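Local coordinates for protein serine protease inhibitor (Schistosoma haematobium, PDB 3STO) that probably inhibits serine proteases, as a schistosome member of the serpin family that adopts the serpin fold, at residues F22-L27 with T41-L47; L96-L100 with D387-T391. Numbering follows the deposited sequence.

Contact 1. Residues F22-L27 with T41-L47; sequences FTHAYL and TCPLGIL
Tyr26 lays its ring over Ile46 and against Pro43 where two helices of the serpin fold meet near the centre of the chain: helix 18-30, which carries 22-27, and the start of helix 43-55, entered from the short strand 39-41. Residues 22-27 are regular helix (Tyr26 N to Phe22 O 2.8 Å); Thr41 is extended (-152/153) and 43-47 helical. The axes of 22-27 and 43-47 approach to 10.0 Å with N-to-C directions 109° apart, so these segments cross steeply. The register sets Thr23 opposite Pro43 (CA to CA 5.9 Å) and Phe22 opposite Leu47 (CA to CA 7.8 Å). Phe22 and Tyr26, one turn apart, both take chi1 t and point toward the other segment. Ile46 CG1 sits 4.2 Å from the Tyr26 ring centroid, 22° off the normal, a CH-pi contact, while Tyr26 CD2 lies 4.0 Å from Pro43 CB. The Phe22 ring meets Ile46 CG2 at its edge, CZ to CG2 3.9 Å, and its CD2 is 4.1 Å from Leu47 CD1. Pro43 also receives Leu27, whose CD2 lies 4.3 Å from Pro43 CG and 3.8 Å from Thr41 CG2. Thr23 OG1 bonds back to His19 O. Cys42 is the N-cap of the second helix: its SG accepts from Gly45 N at 3.5 Å. Strand 339-348 covers Ile46 and supplies Gln342, whose OE1 is hydrogen-bonded to Thr41 OG1. The one hydrogen bond between the segments closes this apolar interface at its strand end: Tyr26 OH donates to Thr41 OG1 at 2.7 Å.

Contact 2. Residues L96-L100 with D387-T391; sequences LNNSL and DQQLT
This is a partly buried helix-to-turn contact of the serpin fold, joining the C-terminal part of helix 82-101 to the connection between the antiparallel strands 381-387 and 392-399. The two sides together bury 196 Å², more than half of it from three leucines and the rest from Ser99, Gln389 and Asp387, and no hydrogen bond joins the segments. Residues 96-100 are regular helix, Leu100 N bonding to Leu96 O at 3.0 Å. Opposite, Asp387 ends its strand with extended angles, 388-390 have helical phi/psi without the regular bonds, and Thr391 turns to a left-handed conformation (44/51). Asp387 OD1 shapes the turn, accepting from Gln389 N at 2.9 Å (an Asx turn) and from Leu390 N at 3.1 Å (an Asx motif). The backbones stay well apart: CA to CA is 8.9 Å for Ser99 and Leu390, and 9.2 Å for Leu100 and Asp387. Side chains span that gap. Leu390, chi1 m and chi2 t, points toward the helix and meets two leucines of the same rotamer class: its CD2 is 4.3 Å from Leu96 CD2, its CD1 4.3 Å from Leu100 CD2. Leu96 and Leu100 start sideways, but their CD2 methyls reach the turn. Arg252 ties the polar parts together through a salt bridge from its NE to Asp387 OD1 and a hydrogen bond between its NH2 and Ser99 OG. Ser99 OG also lies 3.2 Å from Gln389 NE2, at an angle too poor for a hydrogen bond. Leu100 CD2 also comes within 3.5 Å of the carboxylate oxygen Asp387 OD2.

In the fold
Contact 1 is the deeper of the two, its centre about 7 Å from the centre of the chain and all its touching residues buried; contact 2 lies about 13 Å out and includes the exposed Gln389. The chemistry follows: 412 Å², mostly aromatic and aliphatic, with a direct hydrogen bond in the first, against 196 Å² in the second, shared between leucines and polar side chains, the latter linked through Arg252. Helix 43-55 connects them, with Leu44 CD1 lying 3.8 Å from Leu100 CD1 and 4.1 Å from Leu390 CD1, and Leu47 CD2 4.0 Å from Leu96 CD1. Strand 392-399 borders both, pairing with Thr41 and following the 387-391 turn.

Contact 1. Residues F22-L27 with T41-L47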
loop_
_atom_site.group_PDB
_atom_site.type_symbol
_atom_site.label_atom_id
_atom_site.label_comp_id
_atom_site.label_asym_id
_atom_site.label_seq_id
_atom_site.Cartn_x
_atom_site.Cartn_y
_atom_site.Cartn_z
ATOM N N PHE A 22 -11.010 -8.387 -1.965
ATOM C CA PHE A 22 -10.216 -7.682 -2.953
ATOM C C PHE A 22 -8.731 -7.803 -2.594
ATOM O O PHE A 22 -7.909 -8.233 -3.387
ATOM C CB PHE A 22 -10.605 -6.198 -2.999
ATOM C CG PHE A 22 -9.739 -5.396 -3.919
ATOM C CD1 PHE A 22 -9.915 -5.467 -5.301
ATOM C CD2 PHE A 22 -8.697 -4.626 -3.417
ATOM C CE1 PHE A 22 -9.085 -4.758 -6.160
ATOM C CE2 PHE A 22 -7.854 -3.908 -4.267
ATOM C CZ PHE A 22 -8.056 -3.961 -5.644
ATOM N N THR A 23 -8.406 -7.397 -1.378
ATOM C CA THR A 23 -7.029 -7.374 -0.907
ATOM C C THR A 23 -6.297 -8.693 -1.144
ATOM O O THR A 23 -5.194 -8.697 -1.649
ATOM C CB THR A 23 -6.949 -6.954 0.570
ATOM O OG1 THR A 23 -7.284 -5.559 0.669
ATOM C CG2 THR A 23 -5.554 -7.139 1.044
ATOM N N HIS A 24 -6.950 -9.801 -0.838
ATOM C CA HIS A 24 -6.380 -11.121 -1.074
ATOM C C HIS A 24 -6.148 -11.421 -2.559
ATOM O O HIS A 24 -5.084 -11.895 -2.932
ATOM C CB HIS A 24 -7.249 -12.223 -0.430
ATOM C CG HIS A 24 -6.626 -13.585 -0.482
ATOM N ND1 HIS A 24 -7.345 -14.745 -0.292
ATOM C CD2 HIS A 24 -5.337 -13.965 -0.704
ATOM C CE1 HIS A 24 -6.527 -15.786 -0.383
ATOM N NE2 HIS A 24 -5.308 -15.340 -0.640
ATOM N N ALA A 25 -7.133 -11.106 -3.399
ATOM C CA ALA A 25 -7.041 -11.368 -4.824
ATOM C C ALA A 25 -5.925 -10.543 -5.399
ATOM O O ALA A 25 -5.124 -11.004 -6.234
ATOM C CB ALA A 25 -8.370 -11.021 -5.533
ATOM N N TYR A 26 -5.873 -9.299 -4.960
ATOM C CA TYR A 26 -4.841 -8.421 -5.451
ATOM C C TYR A 26 -3.423 -8.910 -5.030
ATOM O O TYR A 26 -2.475 -8.851 -5.809
ATOM C CB TYR A 26 -5.114 -7.003 -4.992
ATOM C CG TYR A 26 -3.930 -6.109 -5.138
ATOM C CD1 TYR A 26 -3.565 -5.628 -6.396
ATOM C CD2 TYR A 26 -3.141 -5.762 -4.026
ATOM C CE1 TYR A 26 -2.456 -4.798 -6.560
ATOM C CE2 TYR A 26 -2.034 -4.925 -4.164
ATOM C CZ TYR A 26 -1.699 -4.447 -5.447
ATOM O OH TYR A 26 -0.627 -3.612 -5.642
ATOM N N LEU A 27 -3.284 -9.401 -3.806
ATOM C CA LEU A 27 -1.954 -9.764 -3.304
ATOM C C LEU A 27 -1.457 -11.095 -3.871
ATOM O O LEU A 27 -0.306 -11.183 -4.228
ATOM C CB LEU A 27 -1.900 -9.729 -1.770
ATOM C CG LEU A 27 -1.891 -8.363 -1.076
ATOM C CD1 LEU A 27 -2.080 -8.528 0.410
ATOM C CD2 LEU A 27 -0.624 -7.590 -1.350
ATOM N N THR A 41 3.824 -2.594 -1.485
ATOM C CA THR A 41 2.516 -2.171 -1.946
ATOM C C THR A 41 1.511 -1.793 -0.840
ATOM O O THR A 41 1.538 -2.329 0.274
ATOM C CB THR A 41 1.846 -3.260 -2.828
ATOM O OG1 THR A 41 0.769 -2.679 -3.581
ATOM C CG2 THR A 41 1.323 -4.422 -1.947
ATOM N N CYS A 42 0.579 -0.909 -1.208
ATOM C CA CYS A 42 -0.568 -0.550 -0.368
ATOM C C CYS A 42 -1.946 -0.846 -1.003
ATOM O O CYS A 42 -2.479 -0.055 -1.790
ATOM C CB CYS A 42 -0.484 0.917 0.022
ATOM S SG CYS A 42 -2.123 1.478 0.539
ATOM N N PRO A 43 -2.535 -1.982 -0.648
ATOM C CA PRO A 43 -3.734 -2.508 -1.328
ATOM C C PRO A 43 -4.982 -1.641 -1.238
ATOM O O PRO A 43 -5.830 -1.727 -2.142
ATOM C CB PRO A 43 -3.986 -3.846 -0.624
ATOM C CG PRO A 43 -2.712 -4.161 0.067
ATOM C CD PRO A 43 -2.037 -2.890 0.395
ATOM N N LEU A 44 -5.108 -0.829 -0.187
ATOM C CA LEU A 44 -6.319 -0.002 -0.026
ATOM C C LEU A 44 -6.306 1.219 -0.953
ATOM O O LEU A 44 -7.336 1.754 -1.319
ATOM C CB LEU A 44 -6.534 0.429 1.441
ATOM C CG LEU A 44 -6.793 -0.681 2.462
ATOM C CD1 LEU A 44 -7.111 -0.081 3.821
ATOM C CD2 LEU A 44 -7.915 -1.605 2.034
ATOM N N GLY A 45 -5.121 1.670 -1.309
ATOM C CA GLY A 45 -4.996 2.735 -2.261
ATOM C C GLY A 45 -5.439 2.307 -3.643
ATOM O O GLY A 45 -5.945 3.130 -4.390
ATOM N N ILE A 46 -5.244 1.030 -3.983
ATOM C CA ILE A 46 -5.732 0.494 -5.255
ATOM C C ILE A 46 -7.246 0.472 -5.193
ATOM O O ILE A 46 -7.907 0.864 -6.141
ATOM C CB ILE A 46 -5.279 -0.972 -5.528
ATOM C CG1 ILE A 46 -3.836 -1.233 -5.088
ATOM C CG2 ILE A 46 -5.485 -1.337 -6.990
ATOM C CD1 ILE A 46 -2.815 -0.333 -5.743
ATOM N N LEU A 47 -7.789 0.025 -4.058
ATOM C CA LEU A 47 -9.241 0.018 -3.819
ATOM C C LEU A 47 -9.901 1.404 -3.912
ATOM O O LEU A 47 -10.926 1.548 -4.554
ATOM C CB LEU A 47 -9.567 -0.640 -2.475
ATOM C CG LEU A 47 -11.042 -0.901 -2.155
ATOM C CD1 LEU A 47 -11.202 -2.161 -1.347
ATOM C CD2 LEU A 47 -11.652 0.271 -1.418
#

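Contact 2. Residues L96-L100 with D387-T391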
loop_
_atom_site.group_PDB
_atom_site.type_symbol
_atom_site.label_atom_id
_atom_site.label_comp_id
_atom_site.label_asym_id
_atom_site.label_seq_id
_atom_site.Cartn_x
_atom_site.Cartn_y
_atom_site.Cartn_z
ATOM N N LEU A 96 -13.817 3.585 4.742
ATOM C CA LEU A 96 -12.399 3.263 4.872
ATOM C C LEU A 96 -11.533 4.512 4.895
ATOM O O LEU A 96 -10.581 4.636 5.677
ATOM C CB LEU A 96 -11.952 2.325 3.749
ATOM C CG LEU A 96 -12.548 0.922 3.825
ATOM C CD1 LEU A 96 -12.247 0.080 2.564
ATOM C CD2 LEU A 96 -12.068 0.229 5.088
ATOM N N ASN A 97 -11.870 5.456 4.051
ATOM C CA ASN A 97 -11.142 6.717 4.045
ATOM C C ASN A 97 -11.308 7.487 5.370
ATOM O O ASN A 97 -10.338 7.997 5.935
ATOM C CB ASN A 97 -11.583 7.569 2.840
ATOM C CG ASN A 97 -10.725 8.792 2.657
ATOM O OD1 ASN A 97 -9.553 8.653 2.349
ATOM N ND2 ASN A 97 -11.277 9.990 2.867
ATOM N N ASN A 98 -12.546 7.579 5.855
ATOM C CA ASN A 98 -12.808 8.211 7.142
ATOM C C ASN A 98 -12.056 7.564 8.313
ATOM O O ASN A 98 -11.538 8.256 9.186
ATOM C CB ASN A 98 -14.300 8.210 7.472
ATOM C CG ASN A 98 -15.078 9.233 6.666
ATOM O OD1 ASN A 98 -14.524 10.247 6.231
ATOM N ND2 ASN A 98 -16.373 8.973 6.465
ATOM N N SER A 99 -12.049 6.240 8.325
ATOM C CA SER A 99 -11.402 5.476 9.362
ATOM C C SER A 99 -9.917 5.773 9.365
ATOM O O SER A 99 -9.369 6.087 10.400
ATOM C CB SER A 99 -11.644 3.997 9.156
ATOM O OG SER A 99 -11.186 3.279 10.267
ATOM N N LEU A 100 -9.286 5.771 8.193
ATOM C CA LEU A 100 -7.834 5.926 8.111
ATOM C C LEU A 100 -7.353 7.361 8.327
ATOM O O LEU A 100 -6.356 7.601 9.047
ATOM C CB LEU A 100 -7.304 5.369 6.784
ATOM C CG LEU A 100 -7.301 3.845 6.622
ATOM C CD1 LEU A 100 -7.062 3.439 5.154
ATOM C CD2 LEU A 100 -6.238 3.266 7.527
ATOM N N ASP A 387 -2.844 -2.688 10.549
ATOM C CA ASP A 387 -3.916 -1.872 11.136
ATOM C C ASP A 387 -4.746 -2.681 12.136
ATOM O O ASP A 387 -5.396 -3.656 11.764
ATOM C CB ASP A 387 -4.795 -1.308 10.034
ATOM C CG ASP A 387 -5.832 -0.318 10.554
ATOM O OD1 ASP A 387 -6.371 -0.488 11.679
ATOM O OD2 ASP A 387 -6.119 0.633 9.808
ATOM N N GLN A 388 -4.727 -2.278 13.411
ATOM C CA GLN A 388 -5.260 -3.140 14.475
ATOM C C GLN A 388 -6.754 -3.042 14.578
ATOM O O GLN A 388 -7.409 -3.885 15.180
ATOM C CB GLN A 388 -4.607 -2.859 15.836
ATOM C CG GLN A 388 -3.109 -2.973 15.788
ATOM C CD GLN A 388 -2.549 -3.829 16.894
ATOM O OE1 GLN A 388 -2.906 -5.014 17.053
ATOM N NE2 GLN A 388 -1.671 -3.238 17.678
ATOM N N GLN A 389 -7.299 -2.013 13.958
ATOM C CA GLN A 389 -8.736 -1.870 13.919
ATOM C C GLN A 389 -9.324 -2.619 12.713
ATOM O O GLN A 389 -10.204 -3.473 12.861
ATOM C CB GLN A 389 -9.084 -0.391 13.918
ATOM C CG GLN A 389 -10.551 -0.116 14.002
ATOM C CD GLN A 389 -10.792 1.339 14.023
ATOM O OE1 GLN A 389 -10.179 2.062 14.837
ATOM N NE2 GLN A 389 -11.634 1.820 13.090
ATOM N N LEU A 390 -8.795 -2.344 11.525
ATOM C CA LEU A 390 -9.201 -3.080 10.340
ATOM C C LEU A 390 -8.719 -4.529 10.350
ATOM O O LEU A 390 -9.146 -5.318 9.526
ATOM C CB LEU A 390 -8.690 -2.381 9.096
ATOM C CG LEU A 390 -9.103 -0.917 8.938
ATOM C CD1 LEU A 390 -8.539 -0.372 7.639
ATOM C CD2 LEU A 390 -10.611 -0.751 8.970
ATOM N N THR A 391 -7.840 -4.871 11.297
ATOM C CA THR A 391 -7.138 -6.164 11.323
ATOM C C THR A 391 -6.600 -6.620 9.956
ATOM O O THR A 391 -6.813 -7.760 9.529
ATOM C CB THR A 391 -7.955 -7.295 11.997
ATOM O OG1 THR A 391 -9.197 -7.456 11.308
ATOM C CG2 THR A 391 -8.235 -6.950 13.440
#